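Local coordinates for protein ribokinase (Cryptococcus neoformans var. grubii serotype A, PDB 6CW5) that probably phosphorylates D-ribose at O-5, using ATP and a divalent cation, most likely magnesium, to yield D-ribose 5-phosphate and ADP, at residues 118-126 with 145-153; 13-23 with 65-76. One frame throughout, in Å; residues are numbered along the deposited sequence. Where two conformers were deposited one is given.

Contact 1 (118-126 with 145-153); sequences LHAGANYYL and NEVPLSSTL
The carbonyl oxygen of E146 lies at the edge of the Y124 ring, near its plane, and rests against N123 CB (3.5 Å). Just before it, N145 O accepts from water 1 (2.8 Å), which also meets the phenol oxygen of Y124 at the ring's edge. The E146 side chain leaves with CG beside the backbone N (chi1 -69°) and extends beyond, crossing L118 at about a right angle with OE2 3.6 Å from L118 CD1. E146 is a predicted substrate residue: OE1 accepts from K51 N and lies very close to S20 OG, a pair whose length is doubtful, while OE2 hydrogen-bonds a glycerol, probably from the crystallisation liquor. V147 meets N123 O with CB and CG1; N123 OD1 accepts from V21 N. P148, the N-cap residue of helix 149-161, lies over one face of Y124, its CG 3.8 Å from the ring centroid and 19° off the normal, a CH-pi contact. In the first turn of the helix, S151 OG approaches L126 CD2 at 4.2 Å while hydrogen-bonding R18 NH2. The contact thus rests on van der Waals contacts, the proline-on-tyrosine CH-pi contact and a single bridging water. P148 and L126 also pack on L126 of the second subunit, and the Y124 hydroxyl bonds T130 there, which places the contact at the dimer interface.

Contact 2 (13-23 with 65-76); sequences SRCLVRGSVNI and QVELDGAIGDDG
Strands 15-18 and 66-73 run parallel, their axes 4.7 Å apart at an angle of 21°, and C15 and V17 each use both N-H and C=O toward Q65, E67 and D69. The bonds are short and nearly straight, as from V17 N to E67 O (2.8 Å, 175° at the hydrogen). D69 O takes two donors: G19 N, and R18 NH1 at 3.2 Å, which comes from above the carbonyl plane. R18 gets there by a bend at chi2 (64°), which brings CD across the D69 carboxylate. The opposite charges lie near each other, R18 NE 4.2 Å from D69 OD1, but that oxygen is well out of the guanidinium plane and no N-H points at it; D69 answers to K94 and Y155, while R18 NH2 bonds S151. L16 lies on the same face, its CD1 3.8 Å from D69 CB. On the other face V17 sets CG2 against V66 CG2 and CG1 against L68 CD1, with V17 and V66 packed on helix 51-61 and L68 on helix 77-85. Past the strand, V21 continues this apolar row: its CG2 meets L68 CD2 and its CG1 meets I72 CG2, both at 3.6 Å. Here the chains have parted, and water 3 spans G19 O and A71 N while water 4 spans V21 O and A71 O. Near the start, Q65 CB sits 3.8 Å above the centre of the R14 guanidinium. In the conformers given, R14 NH1 and E67 OE2 form a long, doubtful salt bridge, since both side chains have a second conformer. In this parallel core of a Rossmann-like PfkB kinase sheet, backbone bonds and apolar methyls join strand 15-18 to 66-73, and segment 13-23 runs on to N22 and I23, predicted substrate residues.

In the fold
From the N terminus, strand 15-18 enters the large sheet and the chain passes on into strand 22-29 of the smaller one. Contact 2 closes the first loop when strand 66-73, arriving after helix 51-61, settles beside strand 15-18. Contact 1 opens only later, where strand 115-119 leaves the small sheet, and closes just after strand 140-143, which flanks strand 15-18 on the side away from 66-73. The two loops are thus in series, neither enclosing nor crossing the other. They meet at 20-22: N123 OD1 probably bonds V21 N, with E146 in close approach to S20, joining both contacts at the junction between large sheet and small-sheet lid, beside the predicted substrate site.

Contact 1 (118-126 with 145-153)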
loop_
_atom_site.group_PDB
_atom_site.type_symbol
_atom_site.label_atom_id
_atom_site.label_comp_id
_atom_site.label_asym_id
_atom_site.label_seq_id
_atom_site.Cartn_x
_atom_site.Cartn_y
_atom_site.Cartn_z
ATOM N N LEU A 118 0.890 -11.065 -17.259
ATOM C CA LEU A 118 -0.003 -11.075 -16.105
ATOM C C LEU A 118 -1.149 -10.096 -16.316
ATOM O O LEU A 118 -0.972 -9.024 -16.897
ATOM C CB LEU A 118 0.777 -10.682 -14.846
ATOM C CG LEU A 118 1.883 -11.617 -14.402
ATOM C CD1 LEU A 118 2.583 -11.002 -13.169
ATOM C CD2 LEU A 118 1.302 -12.998 -14.099
ATOM N N HIS A 119 -2.338 -10.467 -15.856
ATOM C CA HIS A 119 -3.436 -9.523 -15.728
ATOM C C HIS A 119 -3.832 -9.542 -14.267
ATOM O O HIS A 119 -4.222 -10.590 -13.762
ATOM C CB HIS A 119 -4.616 -9.933 -16.629
ATOM C CG HIS A 119 -5.890 -9.223 -16.312
ATOM N ND1 HIS A 119 -6.083 -7.885 -16.580
ATOM C CD2 HIS A 119 -7.023 -9.653 -15.711
ATOM C CE1 HIS A 119 -7.287 -7.522 -16.180
ATOM N NE2 HIS A 119 -7.885 -8.580 -15.655
ATOM N N ALA A 120 -3.662 -8.409 -13.577
ATOM C CA ALA A 120 -3.778 -8.398 -12.117
ATOM C C ALA A 120 -5.158 -8.831 -11.648
ATOM O O ALA A 120 -5.279 -9.627 -10.707
ATOM C CB ALA A 120 -3.486 -7.006 -11.579
ATOM N N GLY A 121 -6.211 -8.255 -12.233
ATOM C CA GLY A 121 -7.567 -8.596 -11.787
ATOM C C GLY A 121 -7.711 -8.381 -10.285
ATOM O O GLY A 121 -7.245 -7.381 -9.725
ATOM N N ALA A 122 -8.314 -9.365 -9.608
ATOM C CA ALA A 122 -8.558 -9.257 -8.171
ATOM C C ALA A 122 -7.282 -9.195 -7.352
ATOM O O ALA A 122 -7.328 -8.785 -6.183
ATOM C CB ALA A 122 -9.411 -10.450 -7.700
ATOM N N ASN A 123 -6.133 -9.565 -7.921
ATOM C CA ASN A 123 -4.910 -9.494 -7.127
ATOM C C ASN A 123 -4.575 -8.069 -6.723
ATOM O O ASN A 123 -3.856 -7.876 -5.728
ATOM C CB ASN A 123 -3.732 -10.099 -7.891
ATOM C CG ASN A 123 -3.814 -11.591 -7.970
ATOM O OD1 ASN A 123 -4.124 -12.254 -6.971
ATOM N ND2 ASN A 123 -3.559 -12.148 -9.169
ATOM N N TYR A 124 -5.079 -7.071 -7.453
ATOM C CA TYR A 124 -4.849 -5.670 -7.103
ATOM C C TYR A 124 -6.049 -5.035 -6.413
ATOM O O TYR A 124 -6.112 -3.804 -6.292
ATOM C CB TYR A 124 -4.451 -4.851 -8.343
ATOM C CG TYR A 124 -2.954 -4.743 -8.520
ATOM C CD1 TYR A 124 -2.152 -5.874 -8.554
ATOM C CD2 TYR A 124 -2.342 -3.496 -8.633
ATOM C CE1 TYR A 124 -0.774 -5.765 -8.703
ATOM C CE2 TYR A 124 -0.973 -3.372 -8.796
ATOM C CZ TYR A 124 -0.199 -4.506 -8.834
ATOM O OH TYR A 124 1.170 -4.385 -8.969
ATOM N N TYR A 125 -6.985 -5.843 -5.945
ATOM C CA TYR A 125 -8.097 -5.343 -5.144
ATOM C C TYR A 125 -7.677 -5.147 -3.699
ATOM O O TYR A 125 -7.010 -5.998 -3.109
ATOM C CB TYR A 125 -9.235 -6.333 -5.187
ATOM C CG TYR A 125 -10.355 -6.073 -4.193
ATOM C CD1 TYR A 125 -11.383 -5.166 -4.492
ATOM C CD2 TYR A 125 -10.419 -6.766 -2.987
ATOM C CE1 TYR A 125 -12.445 -4.958 -3.602
ATOM C CE2 TYR A 125 -11.504 -6.562 -2.095
ATOM C CZ TYR A 125 -12.484 -5.652 -2.403
ATOM O OH TYR A 125 -13.543 -5.445 -1.518
ATOM N N LEU A 126 -8.080 -4.020 -3.133
ATOM C CA LEU A 126 -7.926 -3.767 -1.721
ATOM C C LEU A 126 -9.293 -3.358 -1.196
ATOM O O LEU A 126 -9.941 -2.457 -1.765
ATOM C CB LEU A 126 -6.890 -2.663 -1.468
ATOM C CG LEU A 126 -5.472 -3.095 -1.815
ATOM C CD1 LEU A 126 -4.521 -1.920 -1.645
ATOM C CD2 LEU A 126 -5.071 -4.235 -0.929
ATOM N N ASN A 145 5.649 -10.193 -5.778
ATOM C CA ASN A 145 5.358 -8.862 -6.302
ATOM C C ASN A 145 4.199 -8.887 -7.289
ATOM O O ASN A 145 4.185 -8.098 -8.235
ATOM C CB ASN A 145 6.595 -8.227 -6.976
ATOM C CG ASN A 145 6.422 -6.719 -7.240
ATOM O OD1 ASN A 145 5.861 -5.997 -6.407
ATOM N ND2 ASN A 145 6.903 -6.240 -8.406
ATOM N N GLU A 146 3.216 -9.757 -7.082
ATOM C CA GLU A 146 2.063 -9.811 -7.982
ATOM C C GLU A 146 0.827 -9.148 -7.394
ATOM O O GLU A 146 -0.273 -9.343 -7.931
ATOM C CB GLU A 146 1.730 -11.261 -8.362
ATOM C CG GLU A 146 2.796 -11.892 -9.262
ATOM C CD GLU A 146 2.457 -13.290 -9.778
ATOM O OE1 GLU A 146 1.629 -14.012 -9.164
ATOM O OE2 GLU A 146 3.081 -13.682 -10.798
ATOM N N VAL A 147 0.974 -8.419 -6.286
ATOM C CA VAL A 147 -0.084 -7.606 -5.691
ATOM C C VAL A 147 0.458 -6.187 -5.588
ATOM O O VAL A 147 1.648 -5.979 -5.908
ATOM C CB VAL A 147 -0.530 -8.184 -4.332
ATOM C CG1 VAL A 147 -0.919 -9.648 -4.533
ATOM C CG2 VAL A 147 0.597 -8.053 -3.265
ATOM N N PRO A 148 -0.342 -5.181 -5.169
ATOM C CA PRO A 148 0.161 -3.803 -5.197
ATOM C C PRO A 148 1.373 -3.694 -4.304
ATOM O O PRO A 148 1.370 -4.207 -3.183
ATOM C CB PRO A 148 -1.001 -2.967 -4.629
ATOM C CG PRO A 148 -2.232 -3.786 -4.994
ATOM C CD PRO A 148 -1.781 -5.220 -4.808
ATOM N N LEU A 149 2.412 -3.012 -4.802
ATOM C CA LEU A 149 3.659 -2.985 -4.035
ATOM C C LEU A 149 3.451 -2.345 -2.670
ATOM O O LEU A 149 4.072 -2.754 -1.685
ATOM C CB LEU A 149 4.747 -2.238 -4.801
ATOM C CG LEU A 149 6.122 -2.119 -4.093
ATOM C CD1 LEU A 149 6.688 -3.501 -3.758
ATOM C CD2 LEU A 149 7.107 -1.291 -4.998
ATOM N N SER A 150 2.596 -1.314 -2.585
ATOM C CA SER A 150 2.389 -0.684 -1.292
ATOM C C SER A 150 1.886 -1.692 -0.267
ATOM O O SER A 150 2.189 -1.563 0.933
ATOM C CB SER A 150 1.420 0.500 -1.394
ATOM O OG SER A 150 0.111 0.085 -1.746
ATOM N N SER A 151 1.108 -2.682 -0.708
ATOM C CA SER A 151 0.585 -3.684 0.230
ATOM C C SER A 151 1.697 -4.625 0.673
ATOM O O SER A 151 1.881 -4.871 1.871
ATOM C CB SER A 151 -0.589 -4.437 -0.415
ATOM O OG SER A 151 -1.230 -5.326 0.509
ATOM N N THR A 152 2.496 -5.118 -0.277
ATOM C CA THR A 152 3.676 -5.892 0.095
ATOM C C THR A 152 4.570 -5.104 1.062
ATOM O O THR A 152 5.017 -5.637 2.084
ATOM C CB THR A 152 4.440 -6.295 -1.164
ATOM O OG1 THR A 152 3.646 -7.206 -1.944
ATOM C CG2 THR A 152 5.808 -6.945 -0.810
ATOM N N LEU A 153 4.834 -3.823 0.764
ATOM C CA LEU A 153 5.669 -3.017 1.665
ATOM C C LEU A 153 5.058 -2.933 3.066
ATOM O O LEU A 153 5.777 -2.990 4.080
ATOM C CB LEU A 153 5.827 -1.606 1.097
ATOM C CG LEU A 153 6.611 -1.565 -0.221
ATOM C CD1 LEU A 153 6.462 -0.177 -0.803
ATOM C CD2 LEU A 153 8.085 -1.842 0.068
HETATM O O HOH W 1 2.403 -6.484 -9.710
#

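Contact 2 (13-23 with 65-76)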
loop_
_atom_site.group_PDB
_atom_site.type_symbol
_atom_site.label_atom_id
_atom_site.label_comp_id
_atom_site.label_asym_id
_atom_site.label_seq_id
_atom_site.Cartn_x
_atom_site.Cartn_y
_atom_site.Cartn_z
ATOM N N SER A 13 5.159 -22.461 14.671
ATOM C CA SER A 13 5.366 -21.707 13.443
ATOM C C SER A 13 4.110 -21.644 12.582
ATOM O O SER A 13 3.398 -22.634 12.414
ATOM C CB SER A 13 6.519 -22.315 12.647
ATOM O OG SER A 13 7.713 -22.279 13.407
ATOM N N ARG A 14 3.844 -20.458 12.033
ATOM C CA ARG A 14 2.714 -20.266 11.136
ATOM C C ARG A 14 3.099 -19.194 10.131
ATOM O O ARG A 14 3.633 -18.148 10.509
ATOM C CB ARG A 14 1.436 -19.871 11.899
ATOM C CG ARG A 14 0.188 -19.784 10.993
ATOM C CD ARG A 14 -1.116 -19.724 11.792
ATOM N NE ARG A 14 -1.338 -20.957 12.541
ATOM C CZ ARG A 14 -2.153 -21.941 12.160
ATOM N NH1 ARG A 14 -2.856 -21.851 11.033
ATOM N NH2 ARG A 14 -2.271 -23.020 12.917
ATOM N N CYS A 15 2.848 -19.473 8.851
ATOM C CA CYS A 15 3.250 -18.594 7.764
ATOM C C CYS A 15 2.048 -17.864 7.195
ATOM O O CYS A 15 1.020 -18.479 6.904
ATOM C CB CYS A 15 3.926 -19.386 6.649
ATOM S SG CYS A 15 4.506 -18.351 5.298
ATOM N N LEU A 16 2.187 -16.564 6.997
ATOM C CA LEU A 16 1.213 -15.814 6.221
ATOM C C LEU A 16 1.821 -15.544 4.856
ATOM O O LEU A 16 2.957 -15.042 4.772
ATOM C CB LEU A 16 0.857 -14.493 6.897
ATOM C CG LEU A 16 -0.087 -13.574 6.117
ATOM C CD1 LEU A 16 -1.487 -14.170 5.949
ATOM C CD2 LEU A 16 -0.142 -12.258 6.887
ATOM N N VAL A 17 1.108 -15.933 3.808
ATOM C CA VAL A 17 1.458 -15.565 2.433
ATOM C C VAL A 17 0.565 -14.406 2.039
ATOM O O VAL A 17 -0.658 -14.552 1.948
ATOM C CB VAL A 17 1.292 -16.739 1.453
ATOM C CG1 VAL A 17 1.740 -16.325 0.028
ATOM C CG2 VAL A 17 2.067 -17.973 1.949
ATOM N N ARG A 18 1.158 -13.241 1.806
ATOM C CA ARG A 18 0.406 -12.107 1.292
ATOM C C ARG A 18 0.759 -12.040 -0.187
ATOM O O ARG A 18 1.890 -11.683 -0.545
ATOM C CB ARG A 18 0.763 -10.818 2.022
ATOM C CG ARG A 18 0.177 -9.549 1.399
ATOM C CD ARG A 18 -1.352 -9.487 1.416
ATOM N NE ARG A 18 -1.798 -8.290 0.692
ATOM C CZ ARG A 18 -2.405 -8.321 -0.492
ATOM N NH1 ARG A 18 -2.740 -9.486 -1.049
ATOM N NH2 ARG A 18 -2.713 -7.180 -1.103
ATOM N N GLY A 19 -0.168 -12.445 -1.049
ATOM C CA GLY A 19 0.234 -12.558 -2.443
ATOM C C GLY A 19 -0.918 -12.924 -3.349
ATOM O O GLY A 19 -2.085 -12.819 -2.989
ATOM N N SER A 20 -0.558 -13.359 -4.536
ATOM C CA SER A 20 -1.484 -13.438 -5.660
ATOM C C SER A 20 -2.068 -14.829 -5.828
ATOM O O SER A 20 -1.468 -15.833 -5.436
ATOM C CB SER A 20 -0.720 -13.062 -6.934
ATOM O OG SER A 20 0.404 -13.927 -7.072
ATOM N N VAL A 21 -3.222 -14.871 -6.511
ATOM C CA VAL A 21 -3.829 -16.083 -7.040
ATOM C C VAL A 21 -4.095 -15.836 -8.511
ATOM O O VAL A 21 -4.713 -14.827 -8.864
ATOM C CB VAL A 21 -5.140 -16.421 -6.318
ATOM C CG1 VAL A 21 -5.780 -17.698 -6.895
ATOM C CG2 VAL A 21 -4.870 -16.562 -4.821
ATOM N N ASN A 22 -3.622 -16.744 -9.368
ATOM C CA ASN A 22 -3.819 -16.629 -10.806
ATOM C C ASN A 22 -4.493 -17.877 -11.338
ATOM O O ASN A 22 -4.258 -18.991 -10.857
ATOM C CB ASN A 22 -2.501 -16.483 -11.576
ATOM C CG ASN A 22 -1.811 -15.160 -11.316
ATOM O OD1 ASN A 22 -2.447 -14.157 -11.029
ATOM N ND2 ASN A 22 -0.518 -15.157 -11.469
ATOM N N ILE A 23 -5.318 -17.677 -12.350
ATOM C CA ILE A 23 -5.689 -18.770 -13.244
ATOM C C ILE A 23 -4.661 -18.738 -14.366
ATOM O O ILE A 23 -4.591 -17.760 -15.108
ATOM C CB ILE A 23 -7.119 -18.620 -13.762
ATOM C CG1 ILE A 23 -8.078 -18.689 -12.571
ATOM C CG2 ILE A 23 -7.424 -19.716 -14.796
ATOM C CD1 ILE A 23 -9.541 -18.409 -12.932
ATOM N N GLN A 65 1.987 -24.923 8.605
ATOM C CA GLN A 65 0.723 -24.213 8.769
ATOM C C GLN A 65 0.815 -22.911 8.007
ATOM O O GLN A 65 1.739 -22.128 8.246
ATOM C CB GLN A 65 0.444 -23.917 10.237
ATOM C CG GLN A 65 0.286 -25.139 11.091
ATOM C CD GLN A 65 -1.124 -25.638 11.038
ATOM O OE1 GLN A 65 -1.947 -25.268 11.875
ATOM N NE2 GLN A 65 -1.432 -26.457 10.033
ATOM N N VAL A 66 -0.118 -22.670 7.083
ATOM C CA VAL A 66 0.005 -21.496 6.231
ATOM C C VAL A 66 -1.380 -20.951 5.945
ATOM O O VAL A 66 -2.367 -21.698 5.874
ATOM C CB VAL A 66 0.767 -21.830 4.922
ATOM C CG1 VAL A 66 0.061 -22.980 4.152
ATOM C CG2 VAL A 66 0.936 -20.594 4.081
ATOM N N GLU A 67 -1.455 -19.631 5.842
ATOM C CA GLU A 67 -2.665 -18.887 5.492
ATOM C C GLU A 67 -2.349 -17.977 4.315
ATOM O O GLU A 67 -1.261 -17.411 4.261
ATOM C CB GLU A 67 -3.158 -18.006 6.650
ATOM C CG GLU A 67 -3.534 -18.738 7.924
ATOM C CD GLU A 67 -5.005 -19.088 8.005
ATOM O OE1 GLU A 67 -5.845 -18.448 7.321
ATOM O OE2 GLU A 67 -5.319 -20.023 8.767
ATOM N N LEU A 68 -3.302 -17.810 3.395
ATOM C CA LEU A 68 -3.126 -16.932 2.237
ATOM C C LEU A 68 -4.035 -15.712 2.363
ATOM O O LEU A 68 -5.227 -15.845 2.692
ATOM C CB LEU A 68 -3.417 -17.690 0.935
ATOM C CG LEU A 68 -3.322 -16.858 -0.350
ATOM C CD1 LEU A 68 -1.896 -16.352 -0.579
ATOM C CD2 LEU A 68 -3.810 -17.685 -1.564
ATOM N N ASP A 69 -3.452 -14.518 2.192
ATOM C CA ASP A 69 -4.176 -13.251 2.281
ATOM C C ASP A 69 -4.148 -12.622 0.884
ATOM O O ASP A 69 -3.077 -12.319 0.360
ATOM C CB ASP A 69 -3.510 -12.349 3.335
ATOM C CG ASP A 69 -4.189 -11.005 3.504
ATOM O OD1 ASP A 69 -4.866 -10.521 2.581
ATOM O OD2 ASP A 69 -3.979 -10.391 4.552
ATOM N N GLY A 70 -5.316 -12.426 0.277
ATOM C CA GLY A 70 -5.348 -11.893 -1.078
ATOM C C GLY A 70 -6.779 -11.875 -1.576
ATOM O O GLY A 70 -7.704 -11.802 -0.767
ATOM N N ALA A 71 -6.987 -11.948 -2.889
ATOM C CA ALA A 71 -8.351 -11.845 -3.388
ATOM C C ALA A 71 -8.485 -12.578 -4.715
ATOM O O ALA A 71 -7.553 -12.614 -5.524
ATOM C CB ALA A 71 -8.767 -10.385 -3.566
ATOM N N ILE A 72 -9.680 -13.115 -4.946
ATOM C CA ILE A 72 -10.041 -13.738 -6.216
ATOM C C ILE A 72 -11.387 -13.179 -6.651
ATOM O O ILE A 72 -12.089 -12.510 -5.888
ATOM C CB ILE A 72 -10.122 -15.278 -6.124
ATOM C CG1 ILE A 72 -11.146 -15.679 -5.048
ATOM C CG2 ILE A 72 -8.725 -15.853 -5.835
ATOM C CD1 ILE A 72 -11.539 -17.168 -5.103
ATOM N N GLY A 73 -11.766 -13.501 -7.895
ATOM C CA GLY A 73 -13.140 -13.310 -8.302
ATOM C C GLY A 73 -13.950 -14.584 -8.139
ATOM O O GLY A 73 -13.403 -15.635 -7.807
ATOM N N ASP A 74 -15.263 -14.464 -8.386
ATOM C CA ASP A 74 -16.145 -15.631 -8.386
ATOM C C ASP A 74 -15.561 -16.776 -9.201
ATOM O O ASP A 74 -15.716 -17.949 -8.843
ATOM C CB ASP A 74 -17.515 -15.261 -8.961
ATOM C CG ASP A 74 -18.468 -14.713 -7.927
ATOM O OD1 ASP A 74 -18.051 -14.500 -6.773
ATOM O OD2 ASP A 74 -19.653 -14.505 -8.275
ATOM N N ASP A 75 -14.904 -16.452 -10.322
ATOM C CA ASP A 75 -14.436 -17.477 -11.243
ATOM C C ASP A 75 -13.237 -18.245 -10.712
ATOM O O ASP A 75 -12.832 -19.235 -11.333
ATOM C CB ASP A 75 -14.106 -16.856 -12.606
ATOM C CG ASP A 75 -13.004 -15.801 -12.551
ATOM O OD1 ASP A 75 -12.565 -15.355 -11.457
ATOM O OD2 ASP A 75 -12.556 -15.415 -13.655
ATOM N N GLY A 76 -12.677 -17.832 -9.578
ATOM C CA GLY A 76 -11.538 -18.500 -8.992
ATOM C C GLY A 76 -11.865 -19.335 -7.784
ATOM O O GLY A 76 -10.931 -19.852 -7.140
HETATM O O HOH W 2 3.911 -25.007 10.766
HETATM O O HOH W 3 -4.412 -12.064 -4.304
HETATM O O HOH W 4 -6.877 -13.154 -8.149
#